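Long-range contacts in putative esterase/lipase/thioesterase (Silicibacter sp., PDB 2PBL), which is probably a serine-type esterase, lipase or thioesterase of the alpha/beta-hydrolase fold, hydrolysing ester or thioester bonds of a substrate not yet identified: residues Gly129-Ala134 against Glu154-Arg159; Arg145-Glu150 against Tyr203-Thr208. One frame throughout, in Å; residues are numbered along the deposited sequence.

Interaction 1 of 2, residues Gly129-Ala134 against Glu154-Arg159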
ATOM      1  N   GLY A 129      18.144  -5.923   6.906  1.00 18.60           N
ATOM      2  CA  GLY A 129      17.870  -6.965   5.950  1.00 17.91           C
ATOM      3  C   GLY A 129      17.180  -6.455   4.706  1.00 14.90           C
ATOM      4  O   GLY A 129      16.992  -5.252   4.568  1.00 15.33           O
ATOM      5  N   PRO A 130      16.755  -7.375   3.809  1.00 13.63           N
ATOM      6  CA  PRO A 130      16.041  -6.938   2.666  1.00 14.14           C
ATOM      7  C   PRO A 130      14.692  -6.292   3.045  1.00 12.55           C
ATOM      8  O   PRO A 130      14.108  -6.571   4.100  1.00 13.62           O
ATOM      9  CB  PRO A 130      15.824  -8.219   1.878  1.00 13.54           C
ATOM     10  CG  PRO A 130      15.783  -9.274   2.904  1.00 17.15           C
ATOM     11  CD  PRO A 130      16.890  -8.853   3.818  1.00 15.95           C
ATOM     12  N   ILE A 131      14.210  -5.468   2.140  1.00 13.19           N
ATOM     13  CA  ILE A 131      12.956  -4.788   2.320  1.00 13.15           C
ATOM     14  C   ILE A 131      11.991  -5.218   1.213  1.00 11.98           C
ATOM     15  O   ILE A 131      12.376  -5.269   0.048  1.00 10.99           O
ATOM     16  CB  ILE A 131      13.155  -3.268   2.213  1.00 13.74           C
ATOM     17  CG1 ILE A 131      14.116  -2.807   3.312  1.00 14.61           C
ATOM     18  CG2 ILE A 131      11.768  -2.579   2.236  1.00 12.08           C
ATOM     19  CD1 ILE A 131      14.492  -1.342   3.275  1.00 14.13           C
ATOM     20  N   VAL A 132      10.758  -5.534   1.612  1.00 11.74           N
ATOM     21  CA  VAL A 132       9.672  -5.846   0.676  1.00 12.43           C
ATOM     22  C   VAL A 132       8.519  -4.882   0.986  1.00 13.48           C
ATOM     23  O   VAL A 132       8.239  -4.561   2.148  1.00  9.93           O
ATOM     24  CB  VAL A 132       9.250  -7.336   0.640  1.00 13.69           C
ATOM     25  CG1 VAL A 132      10.402  -8.224   0.073  1.00 13.43           C
ATOM     26  CG2 VAL A 132       8.737  -7.849   2.029  1.00 10.73           C
ATOM     27  N   LEU A 133       7.869  -4.425  -0.078  1.00 11.87           N
ATOM     28  CA  LEU A 133       6.808  -3.463  -0.002  1.00 10.75           C
ATOM     29  C   LEU A 133       5.543  -4.005  -0.593  1.00 12.08           C
ATOM     30  O   LEU A 133       5.579  -4.591  -1.668  1.00  9.41           O
ATOM     31  CB  LEU A 133       7.186  -2.214  -0.828  1.00 12.72           C
ATOM     32  CG  LEU A 133       8.434  -1.397  -0.424  1.00 12.14           C
ATOM     33  CD1 LEU A 133       8.570  -0.140  -1.268  1.00 19.45           C
ATOM     34  CD2 LEU A 133       8.432  -1.092   1.077  1.00 17.33           C
ATOM     35  N   ALA A 134       4.421  -3.801   0.099  1.00 12.72           N
ATOM     36  CA  ALA A 134       3.118  -4.045  -0.525  1.00 11.84           C
ATOM     37  C   ALA A 134       2.193  -2.931  -0.070  1.00 12.43           C
ATOM     38  O   ALA A 134       2.396  -2.320   0.974  1.00 12.92           O
ATOM     39  CB  ALA A 134       2.538  -5.400  -0.178  1.00 10.96           C
ATOM     40  N   GLU A 154      18.899   6.262  -1.774  1.00 13.02           N
ATOM     41  CA  GLU A 154      19.630   5.110  -2.353  1.00 15.80           C
ATOM     42  C   GLU A 154      19.849   3.980  -1.324  1.00 13.28           C
ATOM     43  O   GLU A 154      19.654   2.791  -1.613  1.00 11.12           O
ATOM     44  CB  GLU A 154      20.998   5.609  -2.840  1.00 21.07           C
ATOM     45  CG  GLU A 154      21.906   4.560  -3.414  1.00 28.52           C
ATOM     46  CD  GLU A 154      21.516   4.187  -4.813  1.00 44.78           C
ATOM     47  OE1 GLU A 154      20.994   3.052  -5.017  1.00 55.71           O
ATOM     48  OE2 GLU A 154      21.714   5.058  -5.698  1.00 47.71           O
ATOM     49  N   ALA A 155      20.296   4.348  -0.136  1.00 15.31           N
ATOM     50  CA  ALA A 155      20.569   3.371   0.915  1.00 15.93           C
ATOM     51  C   ALA A 155      19.368   2.466   1.276  1.00 15.73           C
ATOM     52  O   ALA A 155      19.538   1.326   1.754  1.00 16.07           O
ATOM     53  CB  ALA A 155      21.070   4.063   2.186  1.00 18.00           C
ATOM     54  N   VAL A 156      18.166   2.962   1.061  1.00 12.40           N
ATOM     55  CA  VAL A 156      16.950   2.169   1.336  1.00 13.09           C
ATOM     56  C   VAL A 156      16.547   1.463   0.053  1.00  8.94           C
ATOM     57  O   VAL A 156      16.263   0.282   0.012  1.00 13.13           O
ATOM     58  CB  VAL A 156      15.761   3.065   1.820  1.00 12.71           C
ATOM     59  CG1 VAL A 156      14.635   2.201   2.373  1.00 13.16           C
ATOM     60  CG2 VAL A 156      16.247   3.995   2.860  1.00 12.06           C
ATOM     61  N   GLY A 157      16.491   2.221  -1.029  1.00 12.57           N
ATOM     62  CA  GLY A 157      16.138   1.641  -2.285  1.00 12.87           C
ATOM     63  C   GLY A 157      16.996   0.442  -2.639  1.00 10.54           C
ATOM     64  O   GLY A 157      16.447  -0.590  -3.098  1.00  8.58           O
ATOM     65  N   ALA A 158      18.304   0.512  -2.397  1.00  8.36           N
ATOM     66  CA  ALA A 158      19.196  -0.600  -2.789  1.00 11.69           C
ATOM     67  C   ALA A 158      18.783  -1.912  -2.184  1.00 10.33           C
ATOM     68  O   ALA A 158      19.047  -2.973  -2.762  1.00 10.90           O
ATOM     69  CB  ALA A 158      20.619  -0.306  -2.415  1.00 12.87           C
ATOM     70  N   ARG A 159      18.099  -1.814  -1.035  1.00 10.10           N
ATOM     71  CA  ARG A 159      17.655  -2.986  -0.253  1.00  8.59           C
ATOM     72  C   ARG A 159      16.295  -3.498  -0.647  1.00 11.63           C
ATOM     73  O   ARG A 159      15.896  -4.605  -0.204  1.00  9.96           O
ATOM     74  CB  ARG A 159      17.601  -2.628   1.207  1.00  9.89           C
ATOM     75  CG  ARG A 159      18.954  -2.365   1.880  1.00 10.54           C
ATOM     76  CD  ARG A 159      18.770  -1.675   3.192  1.00 12.19           C
ATOM     77  NE  ARG A 159      18.048  -2.514   4.157  1.00 16.53           N
ATOM     78  CZ  ARG A 159      17.668  -2.101   5.350  1.00 18.19           C
ATOM     79  NH1 ARG A 159      17.962  -0.893   5.773  1.00 20.42           N
ATOM     80  NH2 ARG A 159      17.018  -2.913   6.160  1.00 17.74           N
TER
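Arg159 meets Gly129 and Ile131 with both its side chain and its backbone. Its CB lies 3.9 Å from Ile131 CD1, with CG1 of the same isoleucine slightly farther off. Farther out the chain bends at chi3 (64°), which turns NE toward Gly129 O. NE reaches Gly129 O at 3.0 Å, with its N-H...O angle at 144°. NH2 reaches the same oxygen at 2.8 Å, in the carbonyl plane and on a lone pair, while the NE donor is tilted from that plane. This is a side-on grip by two nitrogens on one acceptor, and Gly129 O lies almost exactly in the guanidinium plane. Beyond Gly129, NH2 also bonds to Ile127 O and NH1 to Ala124 O, so the guanidinium ties together carbonyls at and after the end of helix 109-126.

Ile131 CD1 sits over the centre of one guanidinium face, 3.8 Å from NE. The same methyl touches Val156 CG1 at 3.7 Å, which joins helix 154-157 to the strand through a small apolar patch. The backbone adds a nearly straight bond, Ile131 N to Arg159 O, 3.0 Å long at 167°. It lies where strand 131-136 begins beside strand 160-166, its parallel neighbour in the central sheet.

An alanine in place of Arg159 would probably leave Gly129 O without its two donors and take away the flat group that Ile131 CD1 packs against, while the backbone bond to Ile131 N could persist. The chemistry implies a cation held by neutral carbonyl oxygens, with none of these bonds going to a carboxylate, and with one face packed against hydrocarbon.

Interaction 2 of 2, residues Arg145-Glu150 against Tyr203-Thr208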
ATOM      1  N   ARG A 145       5.661   4.305  -6.035  1.00  9.32           N
ATOM      2  CA  ARG A 145       6.465   5.537  -6.019  1.00  9.37           C
ATOM      3  C   ARG A 145       7.776   5.389  -5.268  1.00 11.99           C
ATOM      4  O   ARG A 145       8.690   6.221  -5.424  1.00  9.56           O
ATOM      5  CB  ARG A 145       5.661   6.643  -5.338  1.00  8.27           C
ATOM      6  CG  ARG A 145       4.351   6.978  -5.983  1.00 10.80           C
ATOM      7  CD  ARG A 145       4.585   7.647  -7.311  1.00 10.69           C
ATOM      8  NE  ARG A 145       5.145   8.997  -7.069  1.00  9.36           N
ATOM      9  CZ  ARG A 145       6.339   9.477  -7.442  1.00 19.44           C
ATOM     10  NH1 ARG A 145       7.243   8.783  -8.122  1.00 11.21           N
ATOM     11  NH2 ARG A 145       6.631  10.719  -7.084  1.00 12.76           N
HETATM   12  N   MSE A 146       7.853   4.392  -4.365  1.00  9.88           N
HETATM   13  CA  MSE A 146       9.076   4.154  -3.587  1.00 12.46           C
HETATM   14  C   MSE A 146      10.221   3.636  -4.430  1.00 14.41           C
HETATM   15  O   MSE A 146      11.362   3.640  -3.971  1.00 15.70           O
HETATM   16  CB  MSE A 146       8.802   3.200  -2.450  1.00 13.37           C
HETATM   17  CG  MSE A 146       7.820   3.708  -1.383  1.00 11.69           C
HETATM   18 SE   MSE A 146       8.390   5.429  -0.677  0.75 14.33          SE
HETATM   19  CE  MSE A 146       7.173   6.643  -1.828  1.00 10.92           C
ATOM     20  N   LEU A 147       9.939   3.178  -5.652  1.00 12.71           N
ATOM     21  CA  LEU A 147      10.989   2.711  -6.538  1.00 14.33           C
ATOM     22  C   LEU A 147      11.640   3.872  -7.297  1.00 15.81           C
ATOM     23  O   LEU A 147      12.586   3.645  -8.049  1.00 15.25           O
ATOM     24  CB  LEU A 147      10.473   1.661  -7.507  1.00 14.06           C
ATOM     25  CG  LEU A 147      10.143   0.320  -6.865  1.00 15.60           C
ATOM     26  CD1 LEU A 147       9.491  -0.638  -7.867  1.00 18.51           C
ATOM     27  CD2 LEU A 147      11.443  -0.286  -6.297  1.00 12.25           C
ATOM     28  N   ASP A 148      11.118   5.081  -7.113  1.00 14.68           N
ATOM     29  CA  ASP A 148      11.666   6.285  -7.724  1.00 12.11           C
ATOM     30  C   ASP A 148      12.899   6.786  -6.904  1.00 12.43           C
ATOM     31  O   ASP A 148      12.764   7.183  -5.752  1.00 10.47           O
ATOM     32  CB  ASP A 148      10.600   7.339  -7.754  1.00 11.46           C
ATOM     33  CG  ASP A 148      10.997   8.549  -8.579  1.00 17.02           C
ATOM     34  OD1 ASP A 148      12.200   8.750  -8.862  1.00 17.17           O
ATOM     35  OD2 ASP A 148      10.072   9.305  -8.922  1.00 12.86           O
ATOM     36  N   PRO A 149      14.105   6.740  -7.507  1.00 12.38           N
ATOM     37  CA  PRO A 149      15.305   7.181  -6.790  1.00 12.55           C
ATOM     38  C   PRO A 149      15.332   8.614  -6.346  1.00 12.24           C
ATOM     39  O   PRO A 149      16.178   9.001  -5.531  1.00 11.89           O
ATOM     40  CB  PRO A 149      16.435   6.913  -7.797  1.00 13.51           C
ATOM     41  CG  PRO A 149      15.842   5.787  -8.671  1.00 15.81           C
ATOM     42  CD  PRO A 149      14.443   6.239  -8.851  1.00 12.57           C
ATOM     43  N   GLU A 150      14.467   9.437  -6.933  1.00 15.36           N
ATOM     44  CA  GLU A 150      14.338  10.832  -6.525  1.00 15.23           C
ATOM     45  C   GLU A 150      13.475  10.963  -5.284  1.00 14.05           C
ATOM     46  O   GLU A 150      13.469  11.990  -4.609  1.00 12.93           O
ATOM     47  CB  GLU A 150      13.748  11.621  -7.704  1.00 13.34           C
ATOM     48  CG  GLU A 150      13.853  13.089  -7.595  1.00 21.91           C
ATOM     49  CD  GLU A 150      13.393  13.800  -8.853  1.00 18.77           C
ATOM     50  OE1 GLU A 150      14.143  13.761  -9.852  1.00 25.68           O
ATOM     51  OE2 GLU A 150      12.345  14.498  -8.821  1.00 20.88           O
ATOM     52  N   TYR A 203      14.423   1.776  -8.993  1.00 14.78           N
ATOM     53  CA  TYR A 203      15.278   0.856  -8.300  1.00 13.51           C
ATOM     54  C   TYR A 203      14.969  -0.549  -8.803  1.00 16.75           C
ATOM     55  O   TYR A 203      13.827  -0.878  -9.174  1.00 14.75           O
ATOM     56  CB  TYR A 203      15.047   0.889  -6.791  1.00 17.22           C
ATOM     57  CG  TYR A 203      15.594   2.145  -6.113  1.00 10.36           C
ATOM     58  CD1 TYR A 203      16.962   2.382  -6.078  1.00 18.27           C
ATOM     59  CD2 TYR A 203      14.752   3.048  -5.474  1.00 19.27           C
ATOM     60  CE1 TYR A 203      17.460   3.480  -5.482  1.00  8.56           C
ATOM     61  CE2 TYR A 203      15.251   4.156  -4.857  1.00 14.47           C
ATOM     62  CZ  TYR A 203      16.613   4.377  -4.867  1.00 19.33           C
ATOM     63  OH  TYR A 203      17.123   5.470  -4.210  1.00 11.32           O
ATOM     64  N   ASP A 204      16.005  -1.374  -8.795  1.00 16.38           N
ATOM     65  CA  ASP A 204      15.902  -2.739  -9.217  1.00 17.50           C
ATOM     66  C   ASP A 204      15.142  -3.503  -8.130  1.00 19.35           C
ATOM     67  O   ASP A 204      15.553  -3.528  -6.936  1.00 18.38           O
ATOM     68  CB  ASP A 204      17.293  -3.347  -9.392  1.00 18.59           C
ATOM     69  CG  ASP A 204      18.085  -2.691 -10.527  1.00 15.64           C
ATOM     70  OD1 ASP A 204      18.719  -1.649 -10.298  1.00 23.98           O
ATOM     71  OD2 ASP A 204      18.078  -3.257 -11.620  1.00 27.36           O
ATOM     72  N   ALA A 205      14.062  -4.142  -8.543  1.00 15.71           N
ATOM     73  CA  ALA A 205      13.198  -4.899  -7.616  1.00 15.40           C
ATOM     74  C   ALA A 205      12.208  -5.678  -8.457  1.00 13.85           C
ATOM     75  O   ALA A 205      11.897  -5.255  -9.565  1.00 15.72           O
ATOM     76  CB  ALA A 205      12.464  -4.001  -6.690  1.00 14.61           C
ATOM     77  N   LYS A 206      11.760  -6.830  -7.954  1.00 12.16           N
ATOM     78  CA  LYS A 206      10.784  -7.622  -8.688  1.00 13.00           C
ATOM     79  C   LYS A 206       9.434  -7.024  -8.283  1.00 12.56           C
ATOM     80  O   LYS A 206       9.052  -7.032  -7.087  1.00 12.31           O
ATOM     81  CB  LYS A 206      10.864  -9.094  -8.312  1.00  9.58           C
ATOM     82  CG  LYS A 206      10.094 -10.030  -9.253  1.00 22.00           C
ATOM     83  CD  LYS A 206      10.316 -11.496  -8.807  1.00 23.29           C
ATOM     84  CE  LYS A 206       9.849 -12.601  -9.794  1.00 25.52           C
ATOM     85  NZ  LYS A 206      10.203 -14.001  -9.205  1.00 29.36           N
ATOM     86  N   VAL A 207       8.719  -6.536  -9.282  1.00 11.90           N
ATOM     87  CA  VAL A 207       7.438  -5.920  -9.106  1.00 11.56           C
ATOM     88  C   VAL A 207       6.362  -6.879  -9.645  1.00 10.76           C
ATOM     89  O   VAL A 207       6.443  -7.335 -10.764  1.00 10.78           O
ATOM     90  CB  VAL A 207       7.321  -4.581  -9.913  1.00 12.36           C
ATOM     91  CG1 VAL A 207       5.892  -3.957  -9.683  1.00 16.12           C
ATOM     92  CG2 VAL A 207       8.388  -3.605  -9.512  1.00 16.16           C
ATOM     93  N   THR A 208       5.339  -7.117  -8.832  1.00 12.33           N
ATOM     94  CA  THR A 208       4.228  -7.996  -9.206  1.00 13.35           C
ATOM     95  C   THR A 208       2.943  -7.220  -8.902  1.00 13.84           C
ATOM     96  O   THR A 208       2.690  -6.884  -7.757  1.00 13.96           O
ATOM     97  CB  THR A 208       4.252  -9.331  -8.438  1.00 13.05           C
ATOM     98  OG1 THR A 208       5.504 -10.015  -8.642  1.00 13.80           O
ATOM     99  CG2 THR A 208       3.109 -10.247  -8.929  1.00 17.00           C
TER
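Leu147 and Tyr203 bring the backbones closest, CA to CA 5.0 Å, where the type I turn Arg145-Asp148 presents Leu147 O to Tyr203 N in a hydrogen bond of 2.8 Å. Leu147 divides its two methyls between different residues of 203-208. CD2 packs on Tyr203 CB at 3.8 Å and on Ala205 CB at 3.9 Å, whereas CD1 meets Val207 CG2 at 3.6 Å. The leucine and valine side chains run past each other in opposite directions.

Pro149 lies over the phenol of Tyr203: its CG stands 4.1 Å from the ring centroid and only 7° off the ring normal, a CH-pi contact over the face. Met146 O approaches the ring at its edge. The Tyr203 hydroxyl hydrogen-bonds to Leu152 O, which would help fix the ring beneath the proline.

Within the loop, Asp148 serves two partners. OD1 accepts from Glu150 N in an Asx turn, and OD2 forms a salt bridge with Arg145 NH1 at 3.0 Å, using its anti lone pair. Arg145 has a second acidic partner in Glu194.

The contact joins the loop after helix 138-145 to the run leading into strand 206-212. Leu147 and Ala205 also touch strand 160-166, and Met146, present as selenomethionine, packs against helix 109-126.

In the fold
Interactions 1 and 2 lie at the same side of the chain's centre, their own centres about 9 Å apart, and their segments alternate along the sequence. They touch directly: Leu133 CD1 is 3.6 Å from Met146 CB, and Gly157 CA is 3.7 Å from Tyr203 CE2. Strand 160-166 runs between strands 131-136 and 206-212, so both contacts meet the same mixed sheet, in its parallel part, and helix 109-126 packs against parts of each. Strand 131-136 leads on to Ser137, the probable nucleophile on a GxSxG elbow, with His242 and Glu215 as likely triad partners. Interaction 1 involves the opposite, entering end of that strand; interaction 2 uses the loop after helix 138-145, which follows the probable elbow.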